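Local structure of conserved hypothetical protein NMB0706 (Neisseria meningitidis, 1RV9) at residues N16-A20 / L31-G37; A43-L49 / A244-A249; V85-A90 / D98-D104; C124-A130 / V155-M161; W138-A142 / D178-F183. The protein is of unknown function but belongs to the multi-copper polyphenol oxidoreductase laccase (YfiH-like) family and may therefore act as an enzyme. All coordinates share one frame; numbering follows the deposited sequence.

Contact 1 of 5, residues N16-A20 / L31-G37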
# COMPACT_ATOMS: atom_id res chain seq x y z
N ASN A 16 4.84 -4.62 -17.53
CA ASN A 16 5.53 -4.29 -16.29
C ASN A 16 4.61 -3.60 -15.30
O ASN A 16 4.99 -3.34 -14.16
CB ASN A 16 6.72 -3.38 -16.59
CG ASN A 16 7.75 -4.04 -17.47
OD1 ASN A 16 8.49 -3.37 -18.19
ND2 ASN A 16 7.82 -5.36 -17.40
N PHE A 17 3.39 -3.31 -15.74
CA PHE A 17 2.43 -2.64 -14.89
C PHE A 17 1.16 -3.46 -14.72
O PHE A 17 0.70 -4.11 -15.66
CB PHE A 17 2.08 -1.27 -15.47
CG PHE A 17 3.25 -0.35 -15.59
CD1 PHE A 17 3.84 0.19 -14.46
CD2 PHE A 17 3.80 -0.06 -16.84
CE1 PHE A 17 4.96 1.01 -14.56
CE2 PHE A 17 4.92 0.76 -16.95
CZ PHE A 17 5.50 1.30 -15.81
N LEU A 18 0.62 -3.43 -13.51
CA LEU A 18 -0.60 -4.16 -13.22
C LEU A 18 -1.64 -3.15 -12.79
O LEU A 18 -1.33 -1.98 -12.56
CB LEU A 18 -0.36 -5.15 -12.08
CG LEU A 18 0.83 -6.10 -12.23
CD1 LEU A 18 0.98 -6.92 -10.96
CD2 LEU A 18 0.64 -6.99 -13.44
N THR A 19 -2.89 -3.59 -12.70
CA THR A 19 -3.98 -2.73 -12.26
C THR A 19 -4.81 -3.55 -11.29
O THR A 19 -4.79 -4.79 -11.33
CB THR A 19 -4.88 -2.27 -13.43
OG1 THR A 19 -5.47 -3.41 -14.07
CG2 THR A 19 -4.06 -1.48 -14.45
N ALA A 20 -5.54 -2.87 -10.42
CA ALA A 20 -6.35 -3.55 -9.43
C ALA A 20 -7.54 -4.27 -10.05
O ALA A 20 -8.23 -3.73 -10.91
CB ALA A 20 -6.85 -2.55 -8.40
N LEU A 31 -2.72 1.84 -10.63
CA LEU A 31 -1.48 1.37 -11.22
C LEU A 31 -0.71 0.69 -10.10
O LEU A 31 -0.34 1.33 -9.11
CB LEU A 31 -0.65 2.53 -11.79
CG LEU A 31 0.58 2.09 -12.59
CD1 LEU A 31 0.13 1.45 -13.89
CD2 LEU A 31 1.47 3.29 -12.88
N ILE A 32 -0.52 -0.62 -10.24
CA ILE A 32 0.21 -1.41 -9.27
C ILE A 32 1.51 -1.72 -9.98
O ILE A 32 1.56 -2.61 -10.84
CB ILE A 32 -0.53 -2.72 -8.95
CG1 ILE A 32 -1.94 -2.40 -8.41
CG2 ILE A 32 0.27 -3.55 -7.94
CD1 ILE A 32 -1.95 -1.56 -7.15
N THR A 33 2.57 -0.99 -9.66
CA THR A 33 3.84 -1.22 -10.34
C THR A 33 4.55 -2.48 -9.87
O THR A 33 4.31 -2.98 -8.77
CB THR A 33 4.80 -0.02 -10.19
OG1 THR A 33 5.34 0.02 -8.86
CG2 THR A 33 4.06 1.29 -10.46
N THR A 34 5.41 -3.01 -10.74
CA THR A 34 6.20 -4.19 -10.42
C THR A 34 7.63 -3.69 -10.39
O THR A 34 7.88 -2.50 -10.64
CB THR A 34 6.06 -5.29 -11.48
OG1 THR A 34 6.63 -4.84 -12.72
CG2 THR A 34 4.59 -5.64 -11.70
N ARG A 35 8.57 -4.57 -10.11
CA ARG A 35 9.97 -4.17 -10.05
C ARG A 35 10.57 -3.95 -11.43
O ARG A 35 11.68 -3.44 -11.57
CB ARG A 35 10.79 -5.22 -9.29
CG ARG A 35 10.94 -6.54 -10.01
CD ARG A 35 11.76 -7.52 -9.19
NE ARG A 35 13.07 -6.96 -8.85
CZ ARG A 35 13.95 -7.53 -8.05
NH1 ARG A 35 13.68 -8.71 -7.49
NH2 ARG A 35 15.11 -6.94 -7.80
N ASN A 36 9.81 -4.31 -12.46
CA ASN A 36 10.30 -4.20 -13.83
C ASN A 36 9.88 -2.95 -14.59
O ASN A 36 8.85 -2.33 -14.29
CB ASN A 36 9.89 -5.45 -14.60
CG ASN A 36 10.30 -6.71 -13.87
OD1 ASN A 36 11.47 -6.91 -13.57
ND2 ASN A 36 9.33 -7.57 -13.58
N GLY A 37 10.69 -2.58 -15.58
CA GLY A 37 10.40 -1.42 -16.40
C GLY A 37 11.19 -0.17 -16.06
O GLY A 37 10.96 0.89 -16.64
O HOH W 1 6.32 -1.52 -13.05
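L31 lies on the second strand (28-33) of a beta hairpin and meets F17 of the first: its CD1 methyl lies 3.7 Å from F17 CB and reaches obliquely toward the ring. L31 CG is anti to the backbone N (chi1 -173°), which brings this methyl back to the hairpin although the side chain sets out away. I32 forms the antiparallel hydrogen-bonded pair with L18. I32 N gives a nearly straight bond to L18 O (2.8 Å), L18 N answers to I32 O, and the two CB atoms pack 4.0 Å apart. T33 faces F17 in the following non-hydrogen-bonded pair, its CG2 at the edge of the ring, while its hydroxyl bonds to the backbone N of A249 on the neighbouring strand. T34 closes the open end of the hairpin. Its OG1 donates to N16 O at 2.6 Å and accepts from N36 N, an ST turn, and its CG2 methyl meets L18 CG, the side chains roughly perpendicular. Beyond the turn the N16 side chain comes up against N36 and G37, crossing that of N36 at about a right angle. N16 ND2 approaches N36 CB, and N16 OD1 stands 3.3 Å from G37 CA.

Contact 2 of 5, residues A43-L49 / A244-A249. With SO4 (sulfate ion), chain B.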
# COMPACT_ATOMS: atom_id res chain seq x y z
N ALA A 43 20.62 -4.65 -6.52
CA ALA A 43 19.58 -4.94 -5.54
C ALA A 43 18.32 -4.14 -5.81
O ALA A 43 17.24 -4.49 -5.34
CB ALA A 43 20.09 -4.62 -4.13
N TYR A 44 18.44 -3.06 -6.56
CA TYR A 44 17.29 -2.23 -6.83
C TYR A 44 16.76 -2.60 -8.17
O TYR A 44 15.95 -1.87 -8.76
CB TYR A 44 17.70 -0.76 -6.81
CG TYR A 44 18.38 -0.38 -5.52
CD1 TYR A 44 19.77 -0.30 -5.44
CD2 TYR A 44 17.64 -0.17 -4.36
CE1 TYR A 44 20.41 -0.02 -4.24
CE2 TYR A 44 18.27 0.11 -3.14
CZ TYR A 44 19.65 0.18 -3.09
OH TYR A 44 20.28 0.43 -1.89
N GLN A 45 17.13 -3.76 -8.67
CA GLN A 45 16.64 -3.93 -10.00
C GLN A 45 15.27 -3.71 -10.54
O GLN A 45 14.23 -4.37 -10.29
CB GLN A 45 17.25 -5.15 -10.71
CG GLN A 45 16.97 -6.59 -10.39
CD GLN A 45 18.02 -7.38 -11.13
OE1 GLN A 45 19.18 -7.43 -10.71
NE2 GLN A 45 17.65 -7.94 -12.29
N SER A 46 15.49 -2.62 -11.28
CA SER A 46 14.82 -1.77 -12.16
C SER A 46 13.83 -0.71 -11.73
O SER A 46 14.23 0.45 -11.50
CB SER A 46 14.52 -2.64 -13.39
OG SER A 46 13.21 -2.63 -13.82
N LEU A 47 12.56 -1.03 -11.58
CA LEU A 47 11.72 0.12 -11.21
C LEU A 47 11.62 0.55 -9.75
O LEU A 47 10.53 0.56 -9.18
CB LEU A 47 10.32 0.03 -11.84
CG LEU A 47 9.51 1.31 -12.06
CD1 LEU A 47 10.08 2.18 -13.19
CD2 LEU A 47 8.08 0.88 -12.44
N ASN A 48 12.74 1.01 -9.19
CA ASN A 48 12.73 1.48 -7.80
C ASN A 48 12.24 2.91 -7.68
O ASN A 48 12.85 3.83 -8.23
CB ASN A 48 14.12 1.38 -7.18
CG ASN A 48 14.20 2.04 -5.83
OD1 ASN A 48 13.29 1.89 -5.02
ND2 ASN A 48 15.28 2.77 -5.58
N LEU A 49 11.15 3.09 -6.95
CA LEU A 49 10.57 4.41 -6.77
C LEU A 49 10.90 5.06 -5.44
O LEU A 49 10.49 6.19 -5.19
CB LEU A 49 9.05 4.31 -6.94
CG LEU A 49 8.60 3.73 -8.28
CD1 LEU A 49 7.11 3.43 -8.24
CD2 LEU A 49 8.92 4.72 -9.39
N ALA A 244 18.34 -4.49 1.61
CA ALA A 244 18.38 -3.22 0.89
C ALA A 244 17.92 -3.48 -0.53
O ALA A 244 18.59 -4.18 -1.30
CB ALA A 244 19.79 -2.65 0.91
N THR A 245 16.77 -2.93 -0.89
CA THR A 245 16.22 -3.14 -2.23
C THR A 245 15.31 -1.98 -2.63
O THR A 245 15.20 -0.98 -1.92
CB THR A 245 15.47 -4.50 -2.29
OG1 THR A 245 15.17 -4.83 -3.65
CG2 THR A 245 14.18 -4.44 -1.48
N GLY A 246 14.65 -2.12 -3.77
CA GLY A 246 13.78 -1.06 -4.24
C GLY A 246 12.39 -1.08 -3.64
O GLY A 246 12.07 -1.89 -2.77
N ARG A 247 11.55 -0.16 -4.12
CA ARG A 247 10.17 -0.07 -3.68
C ARG A 247 9.26 0.08 -4.89
O ARG A 247 9.54 0.86 -5.79
CB ARG A 247 9.98 1.15 -2.77
CG ARG A 247 10.73 1.09 -1.45
CD ARG A 247 10.12 0.07 -0.51
NE ARG A 247 10.79 0.06 0.79
CZ ARG A 247 11.96 -0.52 1.04
NH1 ARG A 247 12.61 -1.15 0.07
NH2 ARG A 247 12.48 -0.45 2.25
N MET A 248 8.18 -0.70 -4.93
CA MET A 248 7.23 -0.54 -6.01
C MET A 248 6.15 0.34 -5.40
O MET A 248 6.26 0.74 -4.24
CB MET A 248 6.66 -1.88 -6.49
CG MET A 248 6.12 -2.79 -5.41
SD MET A 248 7.34 -3.98 -4.84
CE MET A 248 6.43 -4.71 -3.49
N ALA A 249 5.12 0.67 -6.16
CA ALA A 249 4.09 1.53 -5.60
C ALA A 249 2.70 1.15 -6.06
O ALA A 249 2.54 0.50 -7.09
CB ALA A 249 4.36 2.97 -5.96
S SO4 B . 10.70 1.33 5.04
O1 SO4 B . 11.68 1.93 5.97
O2 SO4 B . 10.99 1.78 3.66
O3 SO4 B . 10.80 -0.14 5.11
O4 SO4 B . 9.34 1.76 5.41
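The side-chain oxygen of N48 does the work of a backbone carbonyl: OD1 accepts from R247 N at 2.8 Å, the donor tilted 25° from the amide plane, and also from the backbone N of G50. N48 CG stands anti to the backbone N (chi1 171°), which swings the amide across to the other segment, and its ND2 is held by D55. G246 fits closely against this amide, its CA 3.1 Å from N48 OD1. One residue further on, L49 N bonds to R247 O at 3.0 Å, in the carbonyl plane and almost straight. The loop that follows strand 28-33, which makes an inverse gamma turn centred on L47, is thus fastened beside the start of strand 248-254 in the five-stranded mixed sheet. L49 CD1 then packs against A249 CB, on the strand itself. At the outer end T245 OG1 donates to A43 O at 2.7 Å, nearly along the C=O axis, and the Y44 ring meets the T245 backbone obliquely with its hydroxyl bonded to V53 O. The R247 chain, bent at chi2 (-71°), leads away from the loop. Its NH1 returns to G246 O in the guanidinium plane, and NE and NH2 meet a sulfate, probably from the crystallisation liquor, at the edge of the group: NH2 bonds to O2 at 3.0 Å, with weaker bonds from NE to O2 and NH2 to O3. H52 and H82 also hold this anion.

Contact 3 of 5, residues V85-A90 / D98-D104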
# COMPACT_ATOMS: atom_id res chain seq x y z
N VAL A 85 -0.90 8.93 9.92
CA VAL A 85 -1.24 10.25 9.39
C VAL A 85 -1.69 10.24 7.94
O VAL A 85 -1.03 9.67 7.07
CB VAL A 85 -0.04 11.22 9.54
CG1 VAL A 85 -0.40 12.60 9.00
CG2 VAL A 85 0.35 11.31 11.01
N VAL A 86 -2.83 10.88 7.70
CA VAL A 86 -3.43 10.98 6.37
C VAL A 86 -3.41 12.43 5.93
O VAL A 86 -3.71 13.33 6.71
CB VAL A 86 -4.91 10.52 6.40
CG1 VAL A 86 -5.48 10.52 4.99
CG2 VAL A 86 -5.02 9.15 7.04
N VAL A 87 -3.03 12.67 4.68
CA VAL A 87 -2.99 14.02 4.13
C VAL A 87 -3.80 14.09 2.84
O VAL A 87 -4.17 13.07 2.28
CB VAL A 87 -1.55 14.46 3.80
CG1 VAL A 87 -0.71 14.47 5.06
CG2 VAL A 87 -0.94 13.54 2.75
N ASN A 88 -4.08 15.31 2.39
CA ASN A 88 -4.79 15.48 1.12
C ASN A 88 -3.69 15.41 0.07
O ASN A 88 -2.74 16.19 0.10
CB ASN A 88 -5.49 16.85 1.06
CG ASN A 88 -6.73 16.90 1.92
OD1 ASN A 88 -7.46 15.91 2.03
ND2 ASN A 88 -7.00 18.06 2.50
N ALA A 89 -3.82 14.47 -0.86
CA ALA A 89 -2.80 14.30 -1.89
C ALA A 89 -2.52 15.57 -2.67
O ALA A 89 -1.37 15.84 -3.02
CB ALA A 89 -3.21 13.17 -2.84
N ALA A 90 -3.57 16.34 -2.94
CA ALA A 90 -3.43 17.59 -3.70
C ALA A 90 -2.55 18.61 -2.98
O ALA A 90 -2.00 19.51 -3.61
CB ALA A 90 -4.81 18.18 -3.99
N ASP A 98 5.34 14.20 6.05
CA ASP A 98 5.61 12.98 6.79
C ASP A 98 4.23 12.39 7.00
O ASP A 98 3.47 12.84 7.86
CB ASP A 98 6.25 13.27 8.16
CG ASP A 98 7.69 13.71 8.05
OD1 ASP A 98 8.24 13.71 6.93
OD2 ASP A 98 8.28 14.05 9.10
N ALA A 99 3.88 11.40 6.19
CA ALA A 99 2.56 10.80 6.28
C ALA A 99 2.58 9.42 5.65
O ALA A 99 3.52 9.08 4.93
CB ALA A 99 1.55 11.68 5.58
N ASP A 100 1.54 8.65 5.91
CA ASP A 100 1.48 7.30 5.38
C ASP A 100 0.20 6.96 4.62
O ASP A 100 -0.06 5.79 4.34
CB ASP A 100 1.73 6.30 6.50
CG ASP A 100 3.17 6.32 6.97
OD1 ASP A 100 3.96 5.48 6.49
OD2 ASP A 100 3.51 7.19 7.80
N ALA A 101 -0.58 7.97 4.29
CA ALA A 101 -1.81 7.77 3.52
C ALA A 101 -2.24 9.11 2.94
O ALA A 101 -1.91 10.16 3.48
CB ALA A 101 -2.92 7.21 4.41
N SER A 102 -2.95 9.06 1.82
CA SER A 102 -3.45 10.29 1.22
C SER A 102 -4.81 10.03 0.59
O SER A 102 -5.15 8.90 0.24
CB SER A 102 -2.47 10.84 0.18
OG SER A 102 -2.48 10.09 -1.03
N VAL A 103 -5.60 11.09 0.49
CA VAL A 103 -6.93 11.01 -0.09
C VAL A 103 -7.08 12.09 -1.16
O VAL A 103 -6.35 13.08 -1.16
CB VAL A 103 -8.02 11.23 0.99
CG1 VAL A 103 -7.90 10.18 2.08
CG2 VAL A 103 -7.89 12.62 1.59
N ASP A 104 -8.03 11.89 -2.07
CA ASP A 104 -8.29 12.88 -3.11
C ASP A 104 -9.68 12.74 -3.71
O ASP A 104 -10.21 11.64 -3.83
CB ASP A 104 -7.28 12.78 -4.25
CG ASP A 104 -7.56 13.79 -5.34
OD1 ASP A 104 -7.97 13.38 -6.45
OD2 ASP A 104 -7.38 15.00 -5.07
O HOH W 2 -6.32 15.69 -2.69
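V87 and S102 pair near the middle of two parallel neighbours, strands 86-88 and 101-104, at one edge of the six-stranded mixed sheet. Here the contact is tight. V87 N donates to A101 O at 3.0 Å, V103 N bonds to V87 O, and A89 N carries the pattern on to V103 O, while S102 CA adds a CA-H...O approach of 3.1 Å to V87 O. The short strand segments cross at -34°. Just before them D100 N donates to V85 O in the carbonyl plane. The buried carboxylate of D100 points to other partners, OD2 to S83 and OD1 to H135 and H82 N; with H135 and C118 it has a geometry consistent with a Cys-His-Asp triad, though no catalytic role is established. On one face the V86 and V103 side chains cross at about a right angle, their CG1 atoms 3.8 Å apart, and V86 CG2 reaches A101 CB; helix 145-153 covers this side through N148, T149 and A152. On the other face V87 CG1 touches A99 CB (3.6 Å), and A89 lies beside S102, with C111 of the second sheet packed against both.

Toward the exposed residues the fit is looser. V85 lays CG1 alongside A99 CB. N88 sends its ND2 to E91 and rests OD1 on V103 CG2. At the far end D104 OD2 bonds to T106 OG1, and the direct backbone bonds give way to a water, which accepts from A90 N and donates to V103 O and, at 2.7 Å, to D104 OD2.

Contact 4 of 5, residues C124-A130 / V155-M161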
# COMPACT_ATOMS: atom_id res chain seq x y z
N CYS A 124 -11.76 3.52 -2.83
CA CYS A 124 -12.57 4.34 -3.73
C CYS A 124 -14.02 4.05 -3.37
O CYS A 124 -14.29 3.10 -2.64
CB CYS A 124 -12.31 4.01 -5.21
SG CYS A 124 -13.16 2.55 -5.87
N ASP A 125 -14.93 4.89 -3.85
CA ASP A 125 -16.35 4.65 -3.60
C ASP A 125 -16.98 4.17 -4.91
O ASP A 125 -16.41 4.38 -5.99
CB ASP A 125 -17.04 5.91 -3.05
CG ASP A 125 -16.99 7.09 -4.01
OD1 ASP A 125 -16.01 7.21 -4.77
OD2 ASP A 125 -17.94 7.90 -3.98
N ARG A 126 -18.12 3.51 -4.81
CA ARG A 126 -18.80 2.96 -5.99
C ARG A 126 -19.11 3.99 -7.07
O ARG A 126 -19.05 3.68 -8.26
CB ARG A 126 -20.10 2.27 -5.56
CG ARG A 126 -19.92 1.15 -4.54
CD ARG A 126 -19.48 -0.16 -5.18
NE ARG A 126 -19.17 -1.16 -4.16
CZ ARG A 126 -18.93 -2.45 -4.40
NH1 ARG A 126 -18.98 -2.92 -5.64
NH2 ARG A 126 -18.65 -3.27 -3.40
N ALA A 127 -19.43 5.22 -6.65
CA ALA A 127 -19.77 6.28 -7.60
C ALA A 127 -18.56 6.99 -8.21
O ALA A 127 -18.71 7.78 -9.14
CB ALA A 127 -20.68 7.30 -6.91
N GLY A 128 -17.38 6.72 -7.67
CA GLY A 128 -16.17 7.33 -8.20
C GLY A 128 -16.05 8.82 -7.92
O GLY A 128 -15.89 9.62 -8.84
N THR A 129 -16.12 9.20 -6.65
CA THR A 129 -15.99 10.60 -6.28
C THR A 129 -14.81 10.83 -5.34
O THR A 129 -14.42 11.97 -5.08
CB THR A 129 -17.26 11.13 -5.57
OG1 THR A 129 -17.34 10.58 -4.25
CG2 THR A 129 -18.51 10.75 -6.36
N ALA A 130 -14.23 9.75 -4.83
CA ALA A 130 -13.10 9.87 -3.92
C ALA A 130 -12.22 8.63 -3.95
O ALA A 130 -12.71 7.51 -4.13
CB ALA A 130 -13.59 10.12 -2.50
N VAL A 155 -16.91 9.51 2.80
CA VAL A 155 -17.93 8.85 2.00
C VAL A 155 -18.41 7.67 2.84
O VAL A 155 -17.67 7.15 3.68
CB VAL A 155 -17.38 8.35 0.65
CG1 VAL A 155 -17.24 9.52 -0.32
CG2 VAL A 155 -16.03 7.68 0.84
N PRO A 156 -19.67 7.25 2.65
CA PRO A 156 -20.22 6.13 3.42
C PRO A 156 -19.37 4.87 3.30
O PRO A 156 -19.10 4.41 2.19
CB PRO A 156 -21.61 5.94 2.82
CG PRO A 156 -21.96 7.33 2.37
CD PRO A 156 -20.68 7.80 1.74
N PRO A 157 -18.95 4.28 4.43
CA PRO A 157 -18.14 3.07 4.35
C PRO A 157 -18.75 1.97 3.49
O PRO A 157 -18.04 1.25 2.79
CB PRO A 157 -18.00 2.66 5.82
CG PRO A 157 -17.97 3.98 6.52
CD PRO A 157 -19.08 4.75 5.82
N VAL A 158 -20.07 1.83 3.53
CA VAL A 158 -20.74 0.79 2.76
C VAL A 158 -20.57 1.02 1.26
O VAL A 158 -20.64 0.07 0.46
CB VAL A 158 -22.25 0.71 3.11
CG1 VAL A 158 -23.02 1.83 2.43
CG2 VAL A 158 -22.80 -0.64 2.72
N GLU A 159 -20.33 2.27 0.87
CA GLU A 159 -20.14 2.59 -0.54
C GLU A 159 -18.66 2.53 -0.91
O GLU A 159 -18.29 2.77 -2.06
CB GLU A 159 -20.70 3.98 -0.84
CG GLU A 159 -22.16 4.13 -0.46
CD GLU A 159 -22.84 5.29 -1.15
OE1 GLU A 159 -23.02 5.23 -2.39
OE2 GLU A 159 -23.20 6.27 -0.46
N MET A 160 -17.82 2.20 0.06
CA MET A 160 -16.39 2.10 -0.17
C MET A 160 -15.95 0.69 -0.54
O MET A 160 -16.57 -0.30 -0.16
CB MET A 160 -15.59 2.48 1.07
CG MET A 160 -15.61 3.93 1.47
SD MET A 160 -14.49 4.11 2.87
CE MET A 160 -14.71 5.83 3.25
N MET A 161 -14.86 0.61 -1.28
CA MET A 161 -14.28 -0.66 -1.63
C MET A 161 -12.78 -0.47 -1.42
O MET A 161 -12.25 0.62 -1.63
CB MET A 161 -14.61 -1.07 -3.07
CG MET A 161 -14.08 -0.18 -4.16
SD MET A 161 -14.62 -0.79 -5.79
CE MET A 161 -16.18 -0.05 -5.89
O HOH W 3 -18.84 -1.17 -1.46
O HOH W 4 -20.76 5.53 -4.02
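R126 carries the M161 CE methyl over one face of its guanidinium group, while a water lies at the edge, in the plane, accepting from NE at 2.7 Å. The same methyl also presses on R126 CD at 3.4 Å; M161 is bent at chi3 (84°), which folds CE back to the arginine. The in-plane water donates in turn to V158 O and M160 O, tying the arginine to the 3-10 turn and strand across from it. These groups lie at the end of an antiparallel pair, strands 119-125 and 160-164 of the six-stranded mixed sheet. C124 and M161 exchange two backbone bonds, M161 N to C124 O at 2.9 Å being the shorter, and R126 N bonds to E159 O past the end of the strand. C124 SG leans on M161 CG at 3.4 Å, on a face also lined by W22. The other flat group, the D125 carboxylate, reaches past the type I turn D125-G128 to the residues that follow it. OD1 receives T129 N on its syn lone pair and A130 N from above the plane (44° out), and OD2 takes the T129 hydroxyl at 2.8 Å, so three bonds fix its rotation. V155 completes this side: the V155 and D125 side chains cross at about a right angle, with V155 CG1 4.1 Å from D125 OD2.

Contact 5 of 5, residues W138-A142 / D178-F183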
# COMPACT_ATOMS: atom_id res chain seq x y z
N TRP A 138 2.92 -3.26 9.62
CA TRP A 138 2.21 -3.74 10.80
C TRP A 138 1.97 -2.63 11.82
O TRP A 138 0.94 -2.62 12.49
CB TRP A 138 2.94 -4.92 11.46
CG TRP A 138 4.18 -4.59 12.23
CD1 TRP A 138 5.46 -4.58 11.76
CD2 TRP A 138 4.26 -4.25 13.62
NE1 TRP A 138 6.34 -4.27 12.78
CE2 TRP A 138 5.62 -4.06 13.93
CE3 TRP A 138 3.30 -4.09 14.64
CZ2 TRP A 138 6.06 -3.72 15.22
CZ3 TRP A 138 3.74 -3.75 15.91
CH2 TRP A 138 5.10 -3.57 16.19
N ARG A 139 2.89 -1.68 11.93
CA ARG A 139 2.73 -0.59 12.89
C ARG A 139 1.55 0.31 12.53
O ARG A 139 0.70 0.61 13.38
CB ARG A 139 4.02 0.23 12.99
CG ARG A 139 5.13 -0.49 13.72
CD ARG A 139 6.46 0.25 13.60
NE ARG A 139 7.53 -0.50 14.26
CZ ARG A 139 7.72 -0.56 15.57
NH1 ARG A 139 6.90 0.08 16.40
NH2 ARG A 139 8.71 -1.29 16.07
N GLY A 140 1.50 0.76 11.28
CA GLY A 140 0.40 1.63 10.87
C GLY A 140 -0.93 0.90 10.86
O GLY A 140 -1.97 1.48 11.18
N LEU A 141 -0.90 -0.38 10.51
CA LEU A 141 -2.12 -1.17 10.45
C LEU A 141 -2.69 -1.32 11.86
O LEU A 141 -3.88 -1.09 12.09
CB LEU A 141 -1.84 -2.54 9.82
CG LEU A 141 -3.05 -3.43 9.52
CD1 LEU A 141 -3.99 -2.71 8.57
CD2 LEU A 141 -2.59 -4.75 8.92
N ALA A 142 -1.84 -1.71 12.80
CA ALA A 142 -2.29 -1.88 14.18
C ALA A 142 -2.62 -0.52 14.80
O ALA A 142 -3.43 -0.44 15.73
CB ALA A 142 -1.21 -2.59 15.00
N ASP A 178 5.27 -9.20 20.30
CA ASP A 178 4.99 -7.77 20.31
C ASP A 178 4.01 -7.41 19.20
O ASP A 178 3.05 -6.67 19.42
CB ASP A 178 6.29 -6.97 20.19
CG ASP A 178 7.00 -7.19 18.86
OD1 ASP A 178 7.08 -8.36 18.41
OD2 ASP A 178 7.49 -6.20 18.28
N VAL A 179 4.25 -7.94 18.00
CA VAL A 179 3.37 -7.68 16.87
C VAL A 179 2.01 -8.30 17.16
O VAL A 179 0.97 -7.70 16.92
CB VAL A 179 3.93 -8.29 15.57
CG1 VAL A 179 2.97 -8.02 14.41
CG2 VAL A 179 5.30 -7.70 15.27
N PHE A 180 2.05 -9.52 17.69
CA PHE A 180 0.83 -10.24 18.03
C PHE A 180 -0.03 -9.42 18.99
O PHE A 180 -1.22 -9.22 18.76
CB PHE A 180 1.19 -11.60 18.65
CG PHE A 180 0.00 -12.44 19.01
CD1 PHE A 180 -0.66 -12.24 20.22
CD2 PHE A 180 -0.47 -13.41 18.14
CE1 PHE A 180 -1.77 -13.01 20.56
CE2 PHE A 180 -1.58 -14.18 18.47
CZ PHE A 180 -2.24 -13.98 19.68
N ASP A 181 0.58 -8.94 20.07
CA ASP A 181 -0.15 -8.16 21.06
C ASP A 181 -0.66 -6.82 20.52
O ASP A 181 -1.75 -6.38 20.88
CB ASP A 181 0.72 -7.90 22.30
CG ASP A 181 1.05 -9.16 23.06
OD1 ASP A 181 0.32 -10.16 22.91
OD2 ASP A 181 2.04 -9.15 23.83
N ALA A 182 0.12 -6.19 19.65
CA ALA A 182 -0.27 -4.90 19.08
C ALA A 182 -1.63 -5.00 18.40
O ALA A 182 -2.37 -4.01 18.32
CB ALA A 182 0.78 -4.43 18.08
N PHE A 183 -1.96 -6.18 17.90
CA PHE A 183 -3.23 -6.41 17.23
C PHE A 183 -4.27 -7.11 18.10
O PHE A 183 -5.38 -6.62 18.28
CB PHE A 183 -3.02 -7.28 15.98
CG PHE A 183 -2.38 -6.56 14.83
CD1 PHE A 183 -3.15 -5.76 13.98
CD2 PHE A 183 -1.02 -6.69 14.57
CE1 PHE A 183 -2.57 -5.12 12.89
CE2 PHE A 183 -0.44 -6.05 13.48
CZ PHE A 183 -1.21 -5.27 12.64
O HOH W 5 -4.61 -2.66 16.91
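W138 has the most surface buried here, its indole entering as a knob among D178, V179, A182 and F183. V179 CG2 sits over one face, 3.9 Å from the centroid of the six-membered ring and 9° off its normal, a CH-pi contact. R139 of the same helix covers the opposite face with its CG, and W138 CZ2 in turn lies over a face of the R139 guanidinium, the two planes inclined. At the indole edge CZ3 meets A182 CB at 3.7 Å. With CG between the backbone N and the carbonyl carbon (chi1 75°), the ring is carried across to the second helix.

F183 answers, its ring reaching back to the first helix and taking A142 CB over one face, 3.6 Å from the centroid. L141 CG comes to the ring edge, at 3.8 Å from F183 CE1, and W138 O approaches CZ obliquely. A142, third in buried area, also packs its CB against A182 CB. No direct hydrogen bond joins the segments; a water donates to A142 O and, at 3.0 Å, to A182 O.

The segments run nearly parallel, 19° apart, their axes approaching to 9.9 Å. Helix 206-217 packs against L141 and F183 through L209, while F180 points away from the contact, stacking on F202 and meeting F194 edge-to-face in the three-stranded sheet, so helix 177-184 lies between that sheet and helix 138-143.

In the fold
Contacts 1 and 2 adjoin, their centres about 12 Å apart, and share the five-stranded sheet: R35 O and L47 N probably bond at 2.6 Å, as do T33 OG1 and A249 N at 2.8 Å. Contacts 3 and 4 belong to the six-stranded sheet, with centres about 17 Å apart, and touch where D104 O packs on A130 CB. Contact 5 lies apart among the helices, its nearest atoms about 7 Å from contact 3 and about 16 Å from contact 1. The sulfate at R247 of contact 2 is also held by H82, whose backbone N bonds to D100 of contact 3; both contacts thus border what may be an active-site region, with W138 of contact 5 near it.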